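Local coordinates for protein aromatic-amino-acid transaminase TyrB (Burkholderia cenocepacia K56-2Valvano, PDB 4WD2) that probably catalyses pyridoxal-phosphate-dependent transfer of amino groups between aromatic amino acids and 2-oxo acids, as a class I/II aminotransferase, at residues Q130-H141 / S181-P192. Sequence-based numbering, arbitrary orientation. Where two conformers were deposited one is given.
Sequences QVWLSDPSWENH and SIVLLHACCHNP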
# COMPACT_ATOMS: atom_id res chain seq x y z
N GLN A 130 22.82 -5.53 9.73
CA GLN A 130 22.30 -4.30 10.32
C GLN A 130 22.26 -3.22 9.25
O GLN A 130 22.80 -3.39 8.16
CB GLN A 130 23.16 -3.89 11.52
CG GLN A 130 23.20 -4.96 12.60
CD GLN A 130 23.84 -4.48 13.88
OE1 GLN A 130 24.21 -3.32 14.01
NE2 GLN A 130 23.98 -5.39 14.85
N VAL A 131 21.59 -2.10 9.55
CA VAL A 131 21.40 -1.05 8.56
C VAL A 131 22.16 0.21 8.96
O VAL A 131 22.18 0.59 10.13
CB VAL A 131 19.90 -0.75 8.36
CG1 VAL A 131 19.69 0.47 7.47
CG2 VAL A 131 19.17 -1.96 7.76
N TRP A 132 22.81 0.85 7.98
CA TRP A 132 23.51 2.12 8.20
C TRP A 132 22.94 3.23 7.32
O TRP A 132 22.88 3.08 6.10
CB TRP A 132 25.01 1.96 7.93
CG TRP A 132 25.80 1.43 9.10
CD1 TRP A 132 26.52 2.15 10.00
CD2 TRP A 132 25.92 0.06 9.48
NE1 TRP A 132 27.10 1.31 10.92
CE2 TRP A 132 26.75 0.02 10.63
CE3 TRP A 132 25.43 -1.14 8.97
CZ2 TRP A 132 27.09 -1.17 11.27
CZ3 TRP A 132 25.77 -2.33 9.60
CH2 TRP A 132 26.59 -2.33 10.74
N LEU A 133 22.52 4.34 7.94
CA LEU A 133 22.02 5.52 7.22
C LEU A 133 22.96 6.71 7.41
O LEU A 133 23.80 6.70 8.29
CB LEU A 133 20.62 5.92 7.69
CG LEU A 133 19.80 5.08 8.67
CD1 LEU A 133 18.64 5.90 9.22
CD2 LEU A 133 19.27 3.86 7.97
N SER A 134 22.78 7.74 6.59
CA SER A 134 23.60 8.93 6.70
C SER A 134 23.24 9.75 7.93
O SER A 134 22.11 9.70 8.42
CB SER A 134 23.44 9.79 5.44
OG SER A 134 22.09 10.17 5.24
N ASP A 135 24.21 10.49 8.44
CA ASP A 135 23.96 11.44 9.51
C ASP A 135 23.92 12.85 8.95
O ASP A 135 24.96 13.42 8.64
CB ASP A 135 25.04 11.33 10.60
CG ASP A 135 24.96 12.46 11.61
OD1 ASP A 135 23.84 12.86 11.97
OD2 ASP A 135 26.03 12.95 12.03
N PRO A 136 22.71 13.43 8.80
CA PRO A 136 21.37 12.89 9.06
C PRO A 136 20.77 12.24 7.82
O PRO A 136 21.43 12.17 6.78
CB PRO A 136 20.58 14.14 9.45
CG PRO A 136 21.15 15.18 8.55
CD PRO A 136 22.64 14.85 8.40
N SER A 137 19.52 11.78 7.91
CA SER A 137 18.85 11.20 6.76
C SER A 137 17.36 11.48 6.79
O SER A 137 16.87 12.12 7.72
CB SER A 137 19.11 9.69 6.69
OG SER A 137 18.68 9.15 5.45
N TRP A 138 16.64 11.02 5.77
CA TRP A 138 15.19 11.15 5.71
C TRP A 138 14.55 10.65 7.00
O TRP A 138 14.90 9.57 7.49
CB TRP A 138 14.62 10.38 4.51
CG TRP A 138 13.14 10.54 4.31
CD1 TRP A 138 12.45 11.72 4.31
CD2 TRP A 138 12.18 9.51 4.07
NE1 TRP A 138 11.11 11.48 4.09
CE2 TRP A 138 10.92 10.13 3.95
CE3 TRP A 138 12.26 8.12 3.96
CZ2 TRP A 138 9.75 9.41 3.71
CZ3 TRP A 138 11.09 7.40 3.73
CH2 TRP A 138 9.85 8.05 3.60
N GLU A 139 13.62 11.43 7.53
CA GLU A 139 13.01 11.18 8.83
C GLU A 139 12.36 9.80 9.00
O GLU A 139 12.17 9.34 10.12
CB GLU A 139 11.97 12.27 9.13
CG GLU A 139 10.83 12.38 8.11
CD GLU A 139 11.12 13.37 6.98
OE1 GLU A 139 12.28 13.85 6.88
OE2 GLU A 139 10.20 13.67 6.20
N ASN A 140 12.02 9.13 7.90
CA ASN A 140 11.32 7.86 8.02
C ASN A 140 12.18 6.63 7.72
O ASN A 140 11.70 5.50 7.79
CB ASN A 140 10.08 7.87 7.13
CG ASN A 140 9.05 8.89 7.60
OD1 ASN A 140 8.80 9.04 8.79
ND2 ASN A 140 8.46 9.62 6.65
N HIS A 141 13.46 6.85 7.41
CA HIS A 141 14.39 5.75 7.15
C HIS A 141 14.57 4.87 8.38
O HIS A 141 14.45 3.64 8.29
CB HIS A 141 15.75 6.30 6.71
CG HIS A 141 15.86 6.53 5.23
ND1 HIS A 141 16.76 7.42 4.70
CD2 HIS A 141 15.20 5.98 4.19
CE1 HIS A 141 16.65 7.42 3.38
NE2 HIS A 141 15.71 6.56 3.04
N SER A 181 26.34 -5.92 5.25
CA SER A 181 25.77 -4.75 5.90
C SER A 181 24.92 -3.96 4.89
O SER A 181 25.33 -3.76 3.75
CB SER A 181 26.86 -3.85 6.48
OG SER A 181 27.57 -4.52 7.51
N ILE A 182 23.74 -3.54 5.31
CA ILE A 182 22.85 -2.80 4.43
C ILE A 182 23.12 -1.30 4.56
O ILE A 182 22.97 -0.72 5.63
CB ILE A 182 21.36 -3.09 4.75
CG1 ILE A 182 21.07 -4.59 4.57
CG2 ILE A 182 20.45 -2.25 3.87
CD1 ILE A 182 19.84 -5.08 5.31
N VAL A 183 23.52 -0.67 3.46
CA VAL A 183 23.88 0.74 3.49
C VAL A 183 22.90 1.58 2.70
O VAL A 183 22.86 1.52 1.47
CB VAL A 183 25.32 0.95 2.95
CG1 VAL A 183 25.75 2.40 3.11
CG2 VAL A 183 26.29 0.03 3.67
N LEU A 184 22.09 2.36 3.40
CA LEU A 184 21.12 3.26 2.77
C LEU A 184 21.83 4.49 2.22
O LEU A 184 22.49 5.22 2.97
CB LEU A 184 20.02 3.68 3.75
CG LEU A 184 18.68 2.94 3.76
CD1 LEU A 184 17.78 3.55 4.82
CD2 LEU A 184 17.98 3.01 2.41
N LEU A 185 21.68 4.72 0.93
CA LEU A 185 22.36 5.83 0.28
C LEU A 185 21.38 6.68 -0.52
O LEU A 185 20.56 6.14 -1.26
CB LEU A 185 23.46 5.30 -0.64
CG LEU A 185 24.52 4.45 0.07
CD1 LEU A 185 25.10 3.41 -0.87
CD2 LEU A 185 25.63 5.34 0.63
N HIS A 186 21.46 8.00 -0.36
CA HIS A 186 20.71 8.89 -1.22
C HIS A 186 21.41 8.95 -2.57
O HIS A 186 22.62 9.16 -2.64
CB HIS A 186 20.60 10.29 -0.60
CG HIS A 186 19.86 10.33 0.70
ND1 HIS A 186 18.76 11.13 0.90
CD2 HIS A 186 20.06 9.66 1.86
CE1 HIS A 186 18.31 10.96 2.14
NE2 HIS A 186 19.08 10.08 2.74
N ALA A 187 20.66 8.73 -3.65
CA ALA A 187 21.25 8.77 -4.99
C ALA A 187 21.74 10.17 -5.35
O ALA A 187 22.77 10.34 -6.00
CB ALA A 187 20.23 8.30 -6.02
N CYS A 188 20.98 11.17 -4.92
CA CYS A 188 21.28 12.58 -5.15
C CYS A 188 20.20 13.37 -4.44
O CYS A 188 19.27 12.78 -3.89
CB CYS A 188 21.30 12.91 -6.65
SG CYS A 188 19.72 12.66 -7.46
N CYS A 189 20.31 14.70 -4.45
CA CYS A 189 19.30 15.58 -3.84
C CYS A 189 19.00 15.16 -2.40
O CYS A 189 17.86 14.87 -2.05
CB CYS A 189 18.02 15.58 -4.68
SG CYS A 189 18.26 16.24 -6.37
N HIS A 190 20.05 15.12 -1.59
CA HIS A 190 19.96 14.58 -0.23
C HIS A 190 18.88 15.26 0.59
O HIS A 190 18.75 16.48 0.59
CB HIS A 190 21.31 14.70 0.48
CG HIS A 190 21.36 13.98 1.80
ND1 HIS A 190 21.09 14.60 3.00
CD2 HIS A 190 21.66 12.69 2.10
CE1 HIS A 190 21.21 13.73 3.98
NE2 HIS A 190 21.55 12.56 3.46
N ASN A 191 18.10 14.44 1.29
CA ASN A 191 17.07 14.92 2.19
C ASN A 191 17.52 14.54 3.60
O ASN A 191 17.63 13.36 3.91
CB ASN A 191 15.72 14.29 1.82
CG ASN A 191 14.57 14.80 2.69
OD1 ASN A 191 14.75 15.66 3.53
ND2 ASN A 191 13.38 14.26 2.46
N PRO A 192 17.73 15.52 4.48
CA PRO A 192 17.36 16.94 4.44
C PRO A 192 18.44 17.96 4.05
O PRO A 192 18.10 19.14 4.03
CB PRO A 192 16.95 17.19 5.89
CG PRO A 192 17.94 16.38 6.66
CD PRO A 192 18.21 15.15 5.82
O HOH W 1 25.83 -5.91 9.28
O HOH W 2 20.78 7.34 4.34
O HOH W 3 10.62 14.98 3.76
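Parallel neighbours in the central mixed sheet of the fold-type I aminotransferase domain, strands 131-135 and 182-186 run on at their C-terminal ends into loops; the second reaches the cofactor through Asn191, and the first probably borders the same site, as in related aminotransferases. Backbone hydrogen bonds run from Ile182 N to Gln130 O, Trp132 N to Ile182 O (2.8 Å) and Leu184 N to Trp132 O. Beyond Leu184 the strands part, and water 2 fills in, bonded to Ser134 N, Ser137 OG and Leu184 O. With chi1 at -169°, Ser137 OG swings away from its own N to the edge of the His186 ring, where it hydrogen-bonds His186 NE2 (2.9 Å); it also hydrogen-bonds His141 ND1 at 2.7 Å. His190 NE2 donates in its ring plane to Ser134 OG (3.0 Å), which passes a bond on to Pro136 O, approaching from above that carbonyl's plane. Leu184 CD1 sits over one face of the His141 ring, 3.7 Å from its centroid, with Trp138 CB on the opposite face. Pro136 and Pro192, each after a cis peptide bond, touch through their CG atoms at 3.9 Å. Asn191 ND2 lies 3.3 Å from Trp138 CD1 and hydrogen-bonds O3 of the pyridoxal-phosphate lysine at position 254; Asp219 holds His141 NE2. Strand 152-159 flanks strand 131-135 and stacks Tyr157 on His190; helix 110-125 packs on Ile182, Trp138 and His141, helix 141-147 on Val131, Trp138 and Leu184.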